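Local coordinates for protein metallo-beta-lactamase (PDB 6MFI) that probably hydrolyses beta-lactam antibiotics as a zinc-dependent B3 metallo-beta-lactamase, with two zinc ions in its active site, at residues A[43-57]-A[60-72]. Numbering follows the deposited sequence.
Sequences WDKPGPPFRVLGNTY and GTCGIAAILITGD
The antiparallel hairpin of strands 56-58 and 67-71 and, toward the zinc site, the packing of loop 43-49 on the connection 60-66 make up this contact. Y57 and L68 form a hydrogen-bonded pair: Y57 N reaches L68 O at 2.7 Å and L68 N reaches Y57 O at 2.9 Å. T56 and I69, the neighbouring non-hydrogen-bonded pair, use the other face. T56 CG2 touches I67 CG2, while T56 OG1 is hydrogen-bonded to W197 NE1. T70 N donates to N55 O, and N55 ND2 donates to T70 O at 3.0 Å (147° at the hydrogen). A chi1 of 64° puts the N55 amide between its backbone N and carbonyl carbon, with ND2 against I69 CG2 (3.4 Å). Water 2, in the plane of the Y57 ring, links Y57 OH to T70 OG1.

Where the two loops meet, T61 OG1 accepts from G63 N and I64 N, an ST turn and ST motif, and donates to W43 O at 2.7 Å, so three bonds fix the hydroxyl. C62 N meets K45 O almost straight, at 174°. C62 SG packs on G47 CA at 3.6 Å and forms the disulfide with C37. I64 CD1 makes a CH-pi contact over the five-membered ring of W43. W43 also meets the zinc ligands D114 and H253, and I64 lies near a zinc ion, so both loops border the dinuclear zinc site of a B3 metallo-beta-lactamase.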
ATOM      1  N   TRP A  43       8.969  11.447   1.331  1.00 16.20           N
ATOM      2  CA  TRP A  43       8.696  10.069   1.729  1.00 15.77           C
ATOM      3  C   TRP A  43       9.029   9.833   3.197  1.00 14.86           C
ATOM      4  O   TRP A  43       8.314   9.104   3.894  1.00 15.05           O
ATOM      5  CB  TRP A  43       9.482   9.101   0.845  1.00 16.65           C
ATOM      6  CG  TRP A  43       9.008   9.045  -0.574  1.00 18.10           C
ATOM      7  CD1 TRP A  43       7.831   9.526  -1.066  1.00 18.86           C
ATOM      8  CD2 TRP A  43       9.705   8.472  -1.686  1.00 19.04           C
ATOM      9  NE1 TRP A  43       7.751   9.288  -2.418  1.00 19.49           N
ATOM     10  CE2 TRP A  43       8.890   8.643  -2.822  1.00 19.52           C
ATOM     11  CE3 TRP A  43      10.941   7.835  -1.833  1.00 19.36           C
ATOM     12  CZ2 TRP A  43       9.269   8.197  -4.087  1.00 19.80           C
ATOM     13  CZ3 TRP A  43      11.315   7.392  -3.088  1.00 19.79           C
ATOM     14  CH2 TRP A  43      10.482   7.576  -4.199  1.00 19.94           C
ATOM     15  N   ASP A  44      10.110  10.440   3.684  1.00 14.28           N
ATOM     16  CA  ASP A  44      10.584  10.213   5.042  1.00 13.66           C
ATOM     17  C   ASP A  44      10.221  11.342   5.997  1.00 13.65           C
ATOM     18  O   ASP A  44      10.782  11.413   7.095  1.00 13.48           O
ATOM     19  CB  ASP A  44      12.099   9.997   5.043  1.00 14.20           C
ATOM     20  CG  ASP A  44      12.518   8.797   4.218  1.00 14.21           C
ATOM     21  OD1 ASP A  44      11.761   7.803   4.183  1.00 13.83           O
ATOM     22  OD2 ASP A  44      13.607   8.842   3.609  1.00 13.98           O
ATOM     23  N   LYS A  45       9.306  12.223   5.613  1.00 14.08           N
ATOM     24  CA  LYS A  45       8.910  13.307   6.504  1.00 15.92           C
ATOM     25  C   LYS A  45       8.019  12.762   7.614  1.00 16.20           C
ATOM     26  O   LYS A  45       7.030  12.078   7.328  1.00 16.22           O
ATOM     27  CB  LYS A  45       8.182  14.407   5.736  1.00 17.45           C
ATOM     28  CG  LYS A  45       7.729  15.562   6.616  1.00 18.96           C
ATOM     29  CD  LYS A  45       7.058  16.657   5.807  1.00 20.61           C
ATOM     30  CE  LYS A  45       6.667  17.831   6.691  1.00 22.10           C
ATOM     31  NZ  LYS A  45       7.847  18.423   7.382  1.00 23.36           N
ATOM     32  N   PRO A  46       8.332  13.034   8.880  1.00 16.40           N
ATOM     33  CA  PRO A  46       7.509  12.503   9.973  1.00 16.07           C
ATOM     34  C   PRO A  46       6.098  13.072   9.940  1.00 15.96           C
ATOM     35  O   PRO A  46       5.886  14.245   9.629  1.00 16.88           O
ATOM     36  CB  PRO A  46       8.264  12.941  11.234  1.00 16.99           C
ATOM     37  CG  PRO A  46       9.657  13.234  10.771  1.00 17.61           C
ATOM     38  CD  PRO A  46       9.513  13.758   9.377  1.00 17.23           C
ATOM     39  N   GLY A  47       5.130  12.219  10.265  1.00 15.71           N
ATOM     40  CA  GLY A  47       3.743  12.612  10.302  1.00 15.96           C
ATOM     41  C   GLY A  47       2.993  11.924  11.425  1.00 15.91           C
ATOM     42  O   GLY A  47       3.412  10.879  11.933  1.00 15.21           O
ATOM     43  N   PRO A  48       1.869  12.501  11.836  1.00 16.78           N
ATOM     44  CA  PRO A  48       1.103  11.927  12.942  1.00 17.30           C
ATOM     45  C   PRO A  48       0.229  10.783  12.464  1.00 16.78           C
ATOM     46  O   PRO A  48      -0.154  10.730  11.285  1.00 16.68           O
ATOM     47  CB  PRO A  48       0.253  13.110  13.425  1.00 18.03           C
ATOM     48  CG  PRO A  48       0.029  13.912  12.186  1.00 17.90           C
ATOM     49  CD  PRO A  48       1.272  13.753  11.339  1.00 17.39           C
ATOM     50  N   PRO A  49      -0.099   9.840  13.344  1.00 15.98           N
ATOM     51  CA  PRO A  49      -1.056   8.792  12.992  1.00 15.78           C
ATOM     52  C   PRO A  49      -2.483   9.207  13.303  1.00 17.34           C
ATOM     53  O   PRO A  49      -2.751   9.992  14.215  1.00 19.27           O
ATOM     54  CB  PRO A  49      -0.618   7.624  13.884  1.00 15.00           C
ATOM     55  CG  PRO A  49      -0.117   8.300  15.121  1.00 15.81           C
ATOM     56  CD  PRO A  49       0.480   9.627  14.683  1.00 15.90           C
ATOM     57  N   PHE A  50      -3.415   8.663  12.524  1.00 16.68           N
ATOM     58  CA  PHE A  50      -4.822   8.964  12.733  1.00 17.09           C
ATOM     59  C   PHE A  50      -5.660   7.735  12.414  1.00 16.28           C
ATOM     60  O   PHE A  50      -5.216   6.815  11.721  1.00 14.97           O
ATOM     61  CB  PHE A  50      -5.282  10.164  11.893  1.00 18.31           C
ATOM     62  CG  PHE A  50      -5.125   9.973  10.410  1.00 18.61           C
ATOM     63  CD1 PHE A  50      -6.165   9.463   9.649  1.00 19.55           C
ATOM     64  CD2 PHE A  50      -3.945  10.321   9.774  1.00 18.76           C
ATOM     65  CE1 PHE A  50      -6.027   9.291   8.285  1.00 19.61           C
ATOM     66  CE2 PHE A  50      -3.802  10.153   8.411  1.00 18.84           C
ATOM     67  CZ  PHE A  50      -4.844   9.638   7.666  1.00 19.22           C
ATOM     68  N   ARG A  51      -6.883   7.737  12.935  1.00 17.41           N
ATOM     69  CA  ARG A  51      -7.811   6.636  12.720  1.00 18.56           C
ATOM     70  C   ARG A  51      -8.548   6.820  11.401  1.00 19.18           C
ATOM     71  O   ARG A  51      -9.129   7.881  11.146  1.00 19.48           O
ATOM     72  CB  ARG A  51      -8.807   6.551  13.876  1.00 20.24           C
ATOM     73  CG  ARG A  51     -10.108   5.845  13.534  1.00 22.05           C
ATOM     74  CD  ARG A  51     -11.068   5.881  14.708  1.00 24.11           C
ATOM     75  NE  ARG A  51     -10.549   5.143  15.857  1.00 25.23           N
ATOM     76  CZ  ARG A  51     -11.077   4.013  16.317  1.00 27.39           C
ATOM     77  NH1 ARG A  51     -12.145   3.492  15.730  1.00 28.57           N
ATOM     78  NH2 ARG A  51     -10.540   3.407  17.366  1.00 27.84           N
ATOM     79  N   VAL A  52      -8.520   5.788  10.560  1.00 18.92           N
ATOM     80  CA  VAL A  52      -9.269   5.823   9.308  1.00 19.09           C
ATOM     81  C   VAL A  52     -10.733   5.479   9.552  1.00 20.41           C
ATOM     82  O   VAL A  52     -11.631   6.295   9.311  1.00 21.23           O
ATOM     83  CB  VAL A  52      -8.633   4.878   8.271  1.00 18.21           C
ATOM     84  CG1 VAL A  52      -9.454   4.862   6.993  1.00 18.26           C
ATOM     85  CG2 VAL A  52      -7.196   5.295   7.984  1.00 17.61           C
ATOM     86  N   LEU A  53     -10.992   4.265  10.043  1.00 20.88           N
ATOM     87  CA  LEU A  53     -12.343   3.819  10.363  1.00 21.83           C
ATOM     88  C   LEU A  53     -12.299   2.547  11.202  1.00 21.74           C
ATOM     89  O   LEU A  53     -11.696   1.549  10.796  1.00 21.19           O
ATOM     90  CB  LEU A  53     -13.153   3.587   9.083  1.00 22.66           C
ATOM     91  CG  LEU A  53     -14.674   3.582   9.240  1.00 24.38           C
ATOM     92  CD1 LEU A  53     -15.339   4.206   8.025  1.00 24.92           C
ATOM     93  CD2 LEU A  53     -15.199   2.172   9.474  1.00 25.15           C
ATOM     94  N   GLY A  54     -12.936   2.576  12.373  1.00 21.74           N
ATOM     95  CA  GLY A  54     -12.965   1.428  13.260  1.00 20.73           C
ATOM     96  C   GLY A  54     -11.599   0.958  13.724  1.00 19.45           C
ATOM     97  O   GLY A  54     -10.876   1.691  14.404  1.00 18.59           O
ATOM     98  N   ASN A  55     -11.238  -0.270  13.363  1.00 19.55           N
ATOM     99  CA  ASN A  55      -9.975  -0.866  13.770  1.00 19.81           C
ATOM    100  C   ASN A  55      -8.821  -0.506  12.845  1.00 18.08           C
ATOM    101  O   ASN A  55      -7.700  -0.971  13.073  1.00 17.65           O
ATOM    102  CB  ASN A  55     -10.114  -2.392  13.844  1.00 21.74           C
ATOM    103  CG  ASN A  55     -10.419  -3.018  12.494  1.00 23.88           C
ATOM    104  OD1 ASN A  55     -10.895  -2.347  11.575  1.00 24.92           O
ATOM    105  ND2 ASN A  55     -10.142  -4.309  12.366  1.00 24.44           N
ATOM    106  N   THR A  56      -9.060   0.308  11.820  1.00 17.36           N
ATOM    107  CA  THR A  56      -8.052   0.627  10.817  1.00 15.25           C
ATOM    108  C   THR A  56      -7.471   2.008  11.089  1.00 14.08           C
ATOM    109  O   THR A  56      -8.216   2.968  11.310  1.00 13.96           O
ATOM    110  CB  THR A  56      -8.653   0.571   9.411  1.00 15.44           C
ATOM    111  OG1 THR A  56      -9.067  -0.770   9.123  1.00 15.46           O
ATOM    112  CG2 THR A  56      -7.635   1.013   8.372  1.00 14.54           C
ATOM    113  N   TYR A  57      -6.140   2.106  11.070  1.00 13.30           N
ATOM    114  CA  TYR A  57      -5.442   3.353  11.345  1.00 12.21           C
ATOM    115  C   TYR A  57      -4.402   3.620  10.268  1.00 11.64           C
ATOM    116  O   TYR A  57      -3.907   2.699   9.612  1.00 11.20           O
ATOM    117  CB  TYR A  57      -4.747   3.327  12.716  1.00 12.04           C
ATOM    118  CG  TYR A  57      -5.671   3.081  13.886  1.00 12.61           C
ATOM    119  CD1 TYR A  57      -6.039   1.790  14.247  1.00 12.67           C
ATOM    120  CD2 TYR A  57      -6.166   4.138  14.639  1.00 13.21           C
ATOM    121  CE1 TYR A  57      -6.881   1.562  15.319  1.00 13.30           C
ATOM    122  CE2 TYR A  57      -7.008   3.919  15.711  1.00 13.82           C
ATOM    123  CZ  TYR A  57      -7.361   2.629  16.047  1.00 13.86           C
ATOM    124  OH  TYR A  57      -8.200   2.406  17.115  1.00 14.56           O
ATOM    125  N   GLY A  60       1.536   5.783   8.629  1.00 11.07           N
ATOM    126  CA  GLY A  60       2.615   6.091   7.718  1.00 11.34           C
ATOM    127  C   GLY A  60       3.141   7.503   7.889  1.00 11.36           C
ATOM    128  O   GLY A  60       2.795   8.226   8.826  1.00 11.16           O
ATOM    129  N   THR A  61       3.999   7.895   6.951  1.00 11.62           N
ATOM    130  CA  THR A  61       4.597   9.224   6.946  1.00 12.77           C
ATOM    131  C   THR A  61       3.650  10.200   6.250  1.00 14.19           C
ATOM    132  O   THR A  61       2.504   9.872   5.929  1.00 14.77           O
ATOM    133  CB  THR A  61       5.961   9.188   6.265  1.00 12.25           C
ATOM    134  OG1 THR A  61       5.796   8.834   4.887  1.00 12.41           O
ATOM    135  CG2 THR A  61       6.857   8.158   6.932  1.00 11.71           C
ATOM    136  N   CYS A  62       4.118  11.427   6.014  1.00 14.96           N
ATOM    137  CA  CYS A  62       3.353  12.380   5.218  1.00 15.98           C
ATOM    138  C   CYS A  62       3.389  12.062   3.730  1.00 16.14           C
ATOM    139  O   CYS A  62       2.537  12.557   2.984  1.00 17.38           O
ATOM    140  CB  CYS A  62       3.867  13.804   5.445  1.00 17.04           C
ATOM    141  SG  CYS A  62       3.751  14.402   7.144  1.00 18.25           S
ATOM    142  N   GLY A  63       4.344  11.249   3.283  1.00 15.10           N
ATOM    143  CA  GLY A  63       4.472  10.940   1.873  1.00 15.24           C
ATOM    144  C   GLY A  63       4.247   9.481   1.532  1.00 14.38           C
ATOM    145  O   GLY A  63       3.938   9.151   0.383  1.00 14.74           O
ATOM    146  N   ILE A  64       4.394   8.595   2.516  1.00 13.76           N
ATOM    147  CA  ILE A  64       4.251   7.158   2.313  1.00 12.34           C
ATOM    148  C   ILE A  64       3.250   6.619   3.325  1.00 12.31           C
ATOM    149  O   ILE A  64       3.339   6.926   4.519  1.00 12.10           O
ATOM    150  CB  ILE A  64       5.599   6.425   2.443  1.00 11.98           C
ATOM    151  CG1 ILE A  64       6.564   6.886   1.347  1.00 13.24           C
ATOM    152  CG2 ILE A  64       5.397   4.917   2.381  1.00 10.96           C
ATOM    153  CD1 ILE A  64       6.076   6.602  -0.058  1.00 13.50           C
ATOM    154  N   ALA A  65       2.307   5.811   2.850  1.00 11.39           N
ATOM    155  CA  ALA A  65       1.245   5.284   3.691  1.00 11.09           C
ATOM    156  C   ALA A  65       1.641   3.955   4.321  1.00  9.96           C
ATOM    157  O   ALA A  65       2.367   3.150   3.730  1.00  9.70           O
ATOM    158  CB  ALA A  65      -0.042   5.104   2.885  1.00 10.98           C
ATOM    159  N   ALA A  66       1.155   3.740   5.541  1.00  9.71           N
ATOM    160  CA  ALA A  66       1.253   2.462   6.230  1.00  9.41           C
ATOM    161  C   ALA A  66      -0.054   2.246   6.976  1.00  9.69           C
ATOM    162  O   ALA A  66      -0.485   3.120   7.733  1.00 10.74           O
ATOM    163  CB  ALA A  66       2.441   2.427   7.197  1.00  9.22           C
ATOM    164  N   ILE A  67      -0.687   1.099   6.752  1.00 10.12           N
ATOM    165  CA  ILE A  67      -2.034   0.835   7.243  1.00 11.04           C
ATOM    166  C   ILE A  67      -1.953  -0.191   8.365  1.00 10.84           C
ATOM    167  O   ILE A  67      -1.463  -1.310   8.162  1.00 10.86           O
ATOM    168  CB  ILE A  67      -2.958   0.350   6.117  1.00 12.41           C
ATOM    169  CG1 ILE A  67      -2.912   1.323   4.937  1.00 12.64           C
ATOM    170  CG2 ILE A  67      -4.382   0.190   6.626  1.00 13.34           C
ATOM    171  CD1 ILE A  67      -3.257   2.750   5.309  1.00 13.00           C
ATOM    172  N   LEU A  68      -2.443   0.187   9.542  1.00 11.19           N
ATOM    173  CA  LEU A  68      -2.498  -0.688  10.706  1.00 11.58           C
ATOM    174  C   LEU A  68      -3.939  -1.113  10.949  1.00 12.24           C
ATOM    175  O   LEU A  68      -4.831  -0.264  11.066  1.00 12.83           O
ATOM    176  CB  LEU A  68      -1.935   0.011  11.946  1.00 11.30           C
ATOM    177  CG  LEU A  68      -1.906  -0.803  13.242  1.00 10.86           C
ATOM    178  CD1 LEU A  68      -0.812  -1.865  13.203  1.00 10.77           C
ATOM    179  CD2 LEU A  68      -1.730   0.111  14.444  1.00 10.75           C
ATOM    180  N   ILE A  69      -4.163  -2.422  11.024  1.00 12.29           N
ATOM    181  CA  ILE A  69      -5.484  -2.992  11.264  1.00 13.34           C
ATOM    182  C   ILE A  69      -5.397  -3.853  12.515  1.00 13.36           C
ATOM    183  O   ILE A  69      -4.684  -4.864  12.529  1.00 12.57           O
ATOM    184  CB  ILE A  69      -5.977  -3.811  10.061  1.00 13.24           C
ATOM    185  CG1 ILE A  69      -6.015  -2.934   8.809  1.00 12.81           C
ATOM    186  CG2 ILE A  69      -7.352  -4.397  10.345  1.00 13.85           C
ATOM    187  CD1 ILE A  69      -5.755  -3.688   7.530  1.00 12.68           C
ATOM    188  N   THR A  70      -6.120  -3.456  13.558  1.00 13.88           N
ATOM    189  CA  THR A  70      -6.018  -4.078  14.870  1.00 14.26           C
ATOM    190  C   THR A  70      -7.129  -5.100  15.076  1.00 14.84           C
ATOM    191  O   THR A  70      -8.263  -4.900  14.630  1.00 14.27           O
ATOM    192  CB  THR A  70      -6.079  -3.023  15.975  1.00 14.72           C
ATOM    193  OG1 THR A  70      -7.364  -2.386  15.959  1.00 15.44           O
ATOM    194  CG2 THR A  70      -5.000  -1.974  15.765  1.00 14.25           C
ATOM    195  N   GLY A  71      -6.797  -6.193  15.767  1.00 15.34           N
ATOM    196  CA  GLY A  71      -7.755  -7.235  16.074  1.00 17.40           C
ATOM    197  C   GLY A  71      -7.539  -7.772  17.476  1.00 19.19           C
ATOM    198  O   GLY A  71      -6.643  -7.331  18.197  1.00 19.18           O
ATOM    199  N   ASP A  72      -8.379  -8.739  17.848  1.00 20.84           N
ATOM    200  CA  ASP A  72      -8.314  -9.322  19.182  1.00 22.78           C
ATOM    201  C   ASP A  72      -7.175 -10.321  19.347  1.00 22.15           C
ATOM    202  O   ASP A  72      -6.859 -10.689  20.484  1.00 22.57           O
ATOM    203  CB  ASP A  72      -9.639 -10.006  19.534  1.00 25.68           C
ATOM    204  CG  ASP A  72     -10.203 -10.820  18.386  1.00 27.79           C
ATOM    205  OD1 ASP A  72     -11.280 -10.454  17.873  1.00 29.01           O
ATOM    206  OD2 ASP A  72      -9.571 -11.825  17.998  1.00 28.24           O
TER
HETATM  207  O   HOH W   1       1.438  10.594   8.952  1.00 12.36           O
HETATM  208  O   HOH W   2      -8.899  -0.234  17.383  1.00 18.61           O